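Local coordinates for glycosyl hydrolase, family 31/fibronectin type III domain protein (Clostridium perfringens, PDB 4P5Y) that binds N-acetylgalactosamine through an F5/8 type C (CBM32-like) beta-sandwich module of a family 31 glycosyl hydrolase, and probably recognises related galactose-type sugars, at residues N49-S54 against S158-V163; Y81-N86 against G127-R132. All coordinates share one frame; numbering follows the deposited sequence.

Contact 1 (N49-S54 against S158-V163). With CA (calcium ion), chain C; NGA (2-acetamido-2-deoxy-beta-D-galactopyranose), chain B.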
loop_
_atom_site.group_PDB
_atom_site.type_symbol
_atom_site.label_atom_id
_atom_site.label_comp_id
_atom_site.label_asym_id
_atom_site.label_seq_id
_atom_site.Cartn_x
_atom_site.Cartn_y
_atom_site.Cartn_z
ATOM N N ASN A 49 -12.096 2.249 -7.019
ATOM C CA ASN A 49 -12.119 3.114 -8.193
ATOM C C ASN A 49 -11.360 4.414 -7.985
ATOM O O ASN A 49 -11.303 5.258 -8.868
ATOM C CB ASN A 49 -13.563 3.397 -8.608
ATOM C CG ASN A 49 -14.211 2.206 -9.290
ATOM O OD1 ASN A 49 -13.605 1.591 -10.161
ATOM N ND2 ASN A 49 -15.430 1.855 -8.879
ATOM N N THR A 50 -10.778 4.576 -6.808
ATOM C CA THR A 50 -9.877 5.692 -6.572
ATOM C C THR A 50 -8.469 5.165 -6.310
ATOM O O THR A 50 -8.285 4.085 -5.740
ATOM C CB THR A 50 -10.339 6.563 -5.382
ATOM O OG1 THR A 50 -10.306 5.794 -4.169
ATOM C CG2 THR A 50 -11.760 7.072 -5.609
ATOM N N ILE A 51 -7.470 5.923 -6.730
ATOM C CA ILE A 51 -6.105 5.553 -6.415
ATOM C C ILE A 51 -5.298 6.697 -5.832
ATOM O O ILE A 51 -5.602 7.872 -6.038
ATOM C CB ILE A 51 -5.354 5.035 -7.659
ATOM C CG1 ILE A 51 -5.059 6.196 -8.617
ATOM C CG2 ILE A 51 -6.142 3.907 -8.326
ATOM C CD1 ILE A 51 -4.448 5.761 -9.926
ATOM N N TRP A 52 -4.271 6.324 -5.083
ATOM C CA TRP A 52 -3.129 7.191 -4.867
ATOM C C TRP A 52 -2.094 6.927 -5.950
ATOM O O TRP A 52 -1.779 5.783 -6.249
ATOM C CB TRP A 52 -2.513 6.952 -3.498
ATOM C CG TRP A 52 -1.165 7.566 -3.355
ATOM C CD1 TRP A 52 -0.856 8.894 -3.444
ATOM C CD2 TRP A 52 0.061 6.887 -3.065
ATOM N NE1 TRP A 52 0.488 9.082 -3.235
ATOM C CE2 TRP A 52 1.073 7.864 -3.000
ATOM C CE3 TRP A 52 0.401 5.549 -2.847
ATOM C CZ2 TRP A 52 2.409 7.543 -2.735
ATOM C CZ3 TRP A 52 1.733 5.232 -2.592
ATOM C CH2 TRP A 52 2.716 6.226 -2.539
ATOM N N HIS A 53 -1.578 7.987 -6.545
ATOM C CA HIS A 53 -0.520 7.881 -7.543
ATOM C C HIS A 53 0.533 8.897 -7.131
ATOM O O HIS A 53 0.187 9.994 -6.678
ATOM C CB HIS A 53 -1.063 8.161 -8.949
ATOM C CG HIS A 53 -0.200 7.647 -10.061
ATOM N ND1 HIS A 53 1.079 8.106 -10.288
ATOM C CD2 HIS A 53 -0.447 6.735 -11.030
ATOM C CE1 HIS A 53 1.587 7.490 -11.340
ATOM N NE2 HIS A 53 0.682 6.651 -11.807
ATOM N N SER A 54 1.805 8.532 -7.249
ATOM C CA SER A 54 2.888 9.449 -6.896
ATOM C C SER A 54 3.302 10.261 -8.121
ATOM O O SER A 54 2.888 9.962 -9.248
ATOM C CB SER A 54 4.082 8.689 -6.316
ATOM O OG SER A 54 4.621 7.794 -7.277
ATOM N N SER A 158 1.396 3.519 -7.560
ATOM C CA SER A 158 0.005 3.763 -7.215
ATOM C C SER A 158 -0.524 2.631 -6.336
ATOM O O SER A 158 0.071 1.557 -6.249
ATOM C CB SER A 158 -0.850 3.934 -8.478
ATOM O OG SER A 158 -0.720 2.840 -9.369
ATOM N N ALA A 159 -1.624 2.906 -5.649
ATOM C CA ALA A 159 -2.352 1.888 -4.900
ATOM C C ALA A 159 -3.822 2.261 -4.918
ATOM O O ALA A 159 -4.182 3.424 -4.669
ATOM C CB ALA A 159 -1.841 1.768 -3.461
ATOM N N ALA A 160 -4.661 1.286 -5.223
ATOM C CA ALA A 160 -6.099 1.505 -5.205
ATOM C C ALA A 160 -6.604 1.389 -3.773
ATOM O O ALA A 160 -7.400 2.200 -3.327
ATOM C CB ALA A 160 -6.819 0.509 -6.134
ATOM N N GLU A 161 -6.124 0.384 -3.051
ATOM C CA GLU A 161 -6.505 0.203 -1.660
ATOM C C GLU A 161 -5.408 -0.413 -0.817
ATOM O O GLU A 161 -4.606 -1.228 -1.282
ATOM C CB GLU A 161 -7.733 -0.692 -1.532
ATOM C CG GLU A 161 -9.070 -0.043 -1.781
ATOM C CD GLU A 161 -10.211 -0.865 -1.164
ATOM O OE1 GLU A 161 -10.778 -1.747 -1.854
ATOM O OE2 GLU A 161 -10.524 -0.647 0.026
ATOM N N LEU A 162 -5.401 -0.025 0.448
ATOM C CA LEU A 162 -4.715 -0.790 1.471
ATOM C C LEU A 162 -5.752 -1.211 2.499
ATOM O O LEU A 162 -6.385 -0.364 3.139
ATOM C CB LEU A 162 -3.596 0.016 2.131
ATOM C CG LEU A 162 -2.531 0.486 1.163
ATOM C CD1 LEU A 162 -1.618 1.472 1.848
ATOM C CD2 LEU A 162 -1.766 -0.724 0.630
ATOM N N VAL A 163 -5.917 -2.521 2.647
ATOM C CA VAL A 163 -6.807 -3.097 3.652
ATOM C C VAL A 163 -6.010 -3.577 4.875
ATOM O O VAL A 163 -5.070 -4.331 4.730
ATOM C CB VAL A 163 -7.616 -4.255 3.029
ATOM C CG1 VAL A 163 -8.519 -4.930 4.056
ATOM C CG2 VAL A 163 -8.422 -3.740 1.825
HETATM CA CA CA C . -9.169 3.856 -3.324
HETATM C C1 NGA B . -0.698 8.649 -17.303
HETATM C C2 NGA B . -1.583 8.222 -16.135
HETATM C C3 NGA B . -0.976 8.727 -14.827
HETATM C C4 NGA B . 0.481 8.288 -14.735
HETATM C C5 NGA B . 1.222 8.774 -15.971
HETATM C C6 NGA B . 2.711 8.436 -15.940
HETATM C C7 NGA B . -3.945 7.882 -16.716
HETATM C C8 NGA B . -5.282 8.537 -16.918
HETATM N N2 NGA B . -2.961 8.680 -16.285
HETATM O O1 NGA B . -1.161 8.078 -18.506
HETATM O O3 NGA B . -1.719 8.271 -13.712
HETATM O O4 NGA B . 0.553 6.881 -14.672
HETATM O O5 NGA B . 0.614 8.182 -17.090
HETATM O O6 NGA B . 3.114 7.899 -17.185
HETATM O O7 NGA B . -3.807 6.674 -16.956
#

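Contact 2 (Y81-N86 against G127-R132). With NGA (2-acetamido-2-deoxy-beta-D-galactopyranose), chain B.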
loop_
_atom_site.group_PDB
_atom_site.type_symbol
_atom_site.label_atom_id
_atom_site.label_comp_id
_atom_site.label_asym_id
_atom_site.label_seq_id
_atom_site.Cartn_x
_atom_site.Cartn_y
_atom_site.Cartn_z
ATOM N N TYR A 81 -2.918 -5.336 -0.568
ATOM C CA TYR A 81 -2.613 -4.339 -1.554
ATOM C C TYR A 81 -3.476 -4.558 -2.788
ATOM O O TYR A 81 -3.402 -5.610 -3.436
ATOM C CB TYR A 81 -1.127 -4.387 -1.915
ATOM C CG TYR A 81 -0.787 -3.558 -3.126
ATOM C CD1 TYR A 81 -0.602 -2.193 -3.022
ATOM C CD2 TYR A 81 -0.659 -4.142 -4.383
ATOM C CE1 TYR A 81 -0.294 -1.431 -4.118
ATOM C CE2 TYR A 81 -0.344 -3.382 -5.496
ATOM C CZ TYR A 81 -0.164 -2.023 -5.352
ATOM O OH TYR A 81 0.140 -1.249 -6.441
ATOM N N LEU A 82 -4.299 -3.564 -3.102
ATOM C CA LEU A 82 -5.155 -3.633 -4.276
ATOM C C LEU A 82 -4.627 -2.758 -5.390
ATOM O O LEU A 82 -4.689 -1.523 -5.305
ATOM C CB LEU A 82 -6.574 -3.217 -3.940
ATOM C CG LEU A 82 -7.541 -3.343 -5.110
ATOM C CD1 LEU A 82 -7.686 -4.799 -5.561
ATOM C CD2 LEU A 82 -8.871 -2.757 -4.701
ATOM N N PRO A 83 -4.109 -3.393 -6.446
ATOM C CA PRO A 83 -3.522 -2.612 -7.531
ATOM C C PRO A 83 -4.571 -1.801 -8.295
ATOM O O PRO A 83 -5.758 -2.145 -8.321
ATOM C CB PRO A 83 -2.874 -3.679 -8.430
ATOM C CG PRO A 83 -3.532 -4.957 -8.088
ATOM C CD PRO A 83 -4.067 -4.846 -6.694
ATOM N N ARG A 84 -4.113 -0.702 -8.887
ATOM C CA ARG A 84 -4.914 0.095 -9.803
ATOM C C ARG A 84 -5.653 -0.809 -10.784
ATOM O O ARG A 84 -5.038 -1.607 -11.482
ATOM C CB ARG A 84 -4.021 1.066 -10.553
ATOM C CG ARG A 84 -4.745 2.100 -11.378
ATOM C CD ARG A 84 -3.737 2.807 -12.257
ATOM N NE ARG A 84 -4.229 4.076 -12.779
ATOM C CZ ARG A 84 -3.437 5.019 -13.281
ATOM N NH1 ARG A 84 -2.125 4.828 -13.320
ATOM N NH2 ARG A 84 -3.955 6.147 -13.735
ATOM N N GLN A 85 -6.971 -0.671 -10.836
ATOM C CA GLN A 85 -7.822 -1.559 -11.633
ATOM C C GLN A 85 -7.822 -1.277 -13.143
ATOM O O GLN A 85 -7.935 -2.195 -13.938
ATOM C CB GLN A 85 -9.262 -1.488 -11.111
ATOM C CG GLN A 85 -9.414 -1.943 -9.674
ATOM C CD GLN A 85 -9.085 -3.410 -9.512
ATOM O OE1 GLN A 85 -9.836 -4.271 -9.968
ATOM N NE2 GLN A 85 -7.947 -3.704 -8.879
ATOM N N ASN A 86 -7.707 -0.015 -13.543
ATOM C CA ASN A 86 -7.836 0.321 -14.957
ATOM C C ASN A 86 -6.522 0.411 -15.725
ATOM O O ASN A 86 -6.527 0.640 -16.931
ATOM C CB ASN A 86 -8.606 1.645 -15.132
ATOM C CG ASN A 86 -8.049 2.792 -14.288
ATOM O OD1 ASN A 86 -7.080 2.637 -13.538
ATOM N ND2 ASN A 86 -8.669 3.956 -14.419
ATOM N N GLY A 127 -6.415 -8.440 -8.011
ATOM C CA GLY A 127 -7.242 -8.161 -6.849
ATOM C C GLY A 127 -6.392 -7.984 -5.608
ATOM O O GLY A 127 -5.204 -7.689 -5.678
ATOM N N TYR A 128 -7.000 -8.184 -4.457
ATOM C CA TYR A 128 -6.303 -8.028 -3.195
ATOM C C TYR A 128 -5.099 -8.956 -3.027
ATOM O O TYR A 128 -5.254 -10.141 -2.821
ATOM C CB TYR A 128 -7.294 -8.236 -2.056
ATOM C CG TYR A 128 -8.300 -7.124 -1.986
ATOM C CD1 TYR A 128 -7.911 -5.842 -1.627
ATOM C CD2 TYR A 128 -9.634 -7.339 -2.291
ATOM C CE1 TYR A 128 -8.820 -4.811 -1.558
ATOM C CE2 TYR A 128 -10.558 -6.305 -2.227
ATOM C CZ TYR A 128 -10.141 -5.048 -1.859
ATOM O OH TYR A 128 -11.037 -4.007 -1.789
ATOM N N ASN A 129 -3.894 -8.403 -3.105
ATOM C CA ASN A 129 -2.684 -9.175 -2.822
ATOM C C ASN A 129 -2.363 -9.166 -1.332
ATOM O O ASN A 129 -1.836 -8.185 -0.833
ATOM C CB ASN A 129 -1.487 -8.613 -3.602
ATOM C CG ASN A 129 -1.695 -8.638 -5.108
ATOM O OD1 ASN A 129 -0.901 -9.229 -5.839
ATOM N ND2 ASN A 129 -2.761 -7.997 -5.581
ATOM N N PRO A 130 -2.675 -10.252 -0.608
ATOM C CA PRO A 130 -2.441 -10.273 0.844
ATOM C C PRO A 130 -0.966 -10.251 1.254
ATOM O O PRO A 130 -0.158 -10.972 0.679
ATOM C CB PRO A 130 -3.103 -11.585 1.282
ATOM C CG PRO A 130 -3.158 -12.411 0.065
ATOM C CD PRO A 130 -3.350 -11.474 -1.071
ATOM N N ILE A 131 -0.625 -9.431 2.251
ATOM C CA ILE A 131 0.741 -9.377 2.774
ATOM C C ILE A 131 0.752 -9.556 4.273
ATOM O O ILE A 131 0.550 -8.602 5.012
ATOM C CB ILE A 131 1.428 -8.049 2.436
ATOM C CG1 ILE A 131 1.627 -7.934 0.925
ATOM C CG2 ILE A 131 2.761 -7.937 3.155
ATOM C CD1 ILE A 131 1.908 -6.533 0.466
ATOM N N ARG A 132 0.999 -10.773 4.734
ATOM C CA ARG A 132 0.970 -11.022 6.169
ATOM C C ARG A 132 2.332 -10.857 6.801
ATOM O O ARG A 132 3.358 -10.999 6.135
ATOM C CB ARG A 132 0.457 -12.419 6.473
ATOM C CG ARG A 132 1.331 -13.522 5.918
ATOM C CD ARG A 132 0.923 -14.889 6.476
ATOM N NE ARG A 132 1.773 -15.288 7.597
ATOM C CZ ARG A 132 2.865 -16.037 7.474
ATOM N NH1 ARG A 132 3.236 -16.479 6.281
ATOM N NH2 ARG A 132 3.585 -16.347 8.544
HETATM C C1 NGA B . -0.698 8.649 -17.303
HETATM C C2 NGA B . -1.583 8.222 -16.135
HETATM C C3 NGA B . -0.976 8.727 -14.827
HETATM C C4 NGA B . 0.481 8.288 -14.735
HETATM C C5 NGA B . 1.222 8.774 -15.971
HETATM C C6 NGA B . 2.711 8.436 -15.940
HETATM C C7 NGA B . -3.945 7.882 -16.716
HETATM C C8 NGA B . -5.282 8.537 -16.918
HETATM N N2 NGA B . -2.961 8.680 -16.285
HETATM O O1 NGA B . -1.161 8.078 -18.506
HETATM O O3 NGA B . -1.719 8.271 -13.712
HETATM O O4 NGA B . 0.553 6.881 -14.672
HETATM O O5 NGA B . 0.614 8.182 -17.090
HETATM O O6 NGA B . 3.114 7.899 -17.185
HETATM O O7 NGA B . -3.807 6.674 -16.956
#

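Contact 1 (N49-S54 against S158-V163)
Trp52 and Ala159 form an antiparallel hydrogen-bonded pair at the edge of the four-stranded sheet of an F5/8 type C (discoidin-like) beta-sandwich. Two backbone bonds hold the pair: Trp52 N gives to Ala159 O at 2.9 Å, and Ala159 N returns one to Trp52 O, whose modelled place is less sure.

A calcium ion next to the strand pair bridges Thr50 and Ala160. Thr50 grips it twice, through its carbonyl O and through OG1 at 2.4 Å, while Ala160 O approaches from the other segment, also at 2.4 Å. Threonine suits this place because its hydroxyl, turned between backbone N and carbonyl carbon (chi1 64°), lets one residue chelate the metal; Asn42, Asp45 and Asp47 complete the site.

The short Ala160 side chain leaves CB beside Ile51 CG2, 4.1 Å away. Trp52, on the face it shares with Ala159, touches Val64 and Ile66 of the facing sheet, and its NE1 bonds to Ser33.

His53 ND1 gives to a lone pair of Ser54 O at 2.8 Å, within the ring plane, which fixes the ring's rotation, and His53 NE2 makes a weak bond to O4 of N-acetylgalactosamine at 2.9 Å.

Contact 2 (Y81-N86 against G127-R132)
Leu82 reaches Tyr128 because its CG stands anti to the backbone N (chi1 -177°), while the Tyr128 ring swings to the side of its own N (chi1 -69°) and back to the neighbouring strand. Leu82 CD1 then sits over one face of the ring in a CH-pi contact, 4.2 Å from the centroid and 13° off the normal, and Leu82 CB meets Tyr128 CE1 at 3.6 Å. A branched aliphatic chain suits this place: one methyl lies on the ring while CD2 nears OH.

Beside this pair, Tyr81 and Asn129 form the antiparallel hydrogen-bonded pair that joins the ends of strands 73-82 and 129-138 in the smaller sheet of the beta-sandwich. Tyr81 N gives an almost straight bond to Asn129 O at 3.1 Å. Tyr81 O takes two donors from one residue, Asn129 N at 2.9 Å and Asn129 ND2 at 3.3 Å, the amide approaching nearly along the C=O axis; this double grip holds the last pair. ND2 also bonds Asn125 O, so asparagine links the strand to the preceding loop. Pro83 CD packs on Gly127 O, and Tyr81 CB on Ile131 CD1.

Pro83 has no N-H to continue the pairing with 127-132. Past it, extended Arg84 spends NH2 on O3 of the sugar at 3.1 Å, while NH1 bonds Asn89 O, which fixes the guanidinium for ligand binding.

Overall arrangement
Contacts 1 and 2 have centres about 9 Å apart and lie in one antiparallel sheet, joined where strand 158-166 runs beside strand 73-82. Ala160 N approaches Leu82 O at 2.8 Å, a probable hydrogen bond, and Ala160 with Glu161 forms a classic beta bulge facing Leu82. The calcium, bound within contact 1, is about 7 Å from the Leu82 side chain of contact 2. At the other end His53 of contact 1 and Arg84 of contact 2 stand together, His53 CD2 being 3.4 Å from Arg84 NH1, and Ile51 CD1 packs against Arg84 NE at 3.3 Å. Arg84 and, more weakly, His53 bond the sugar, with Asn89 and Tyr156 adding further hydrogen bonds.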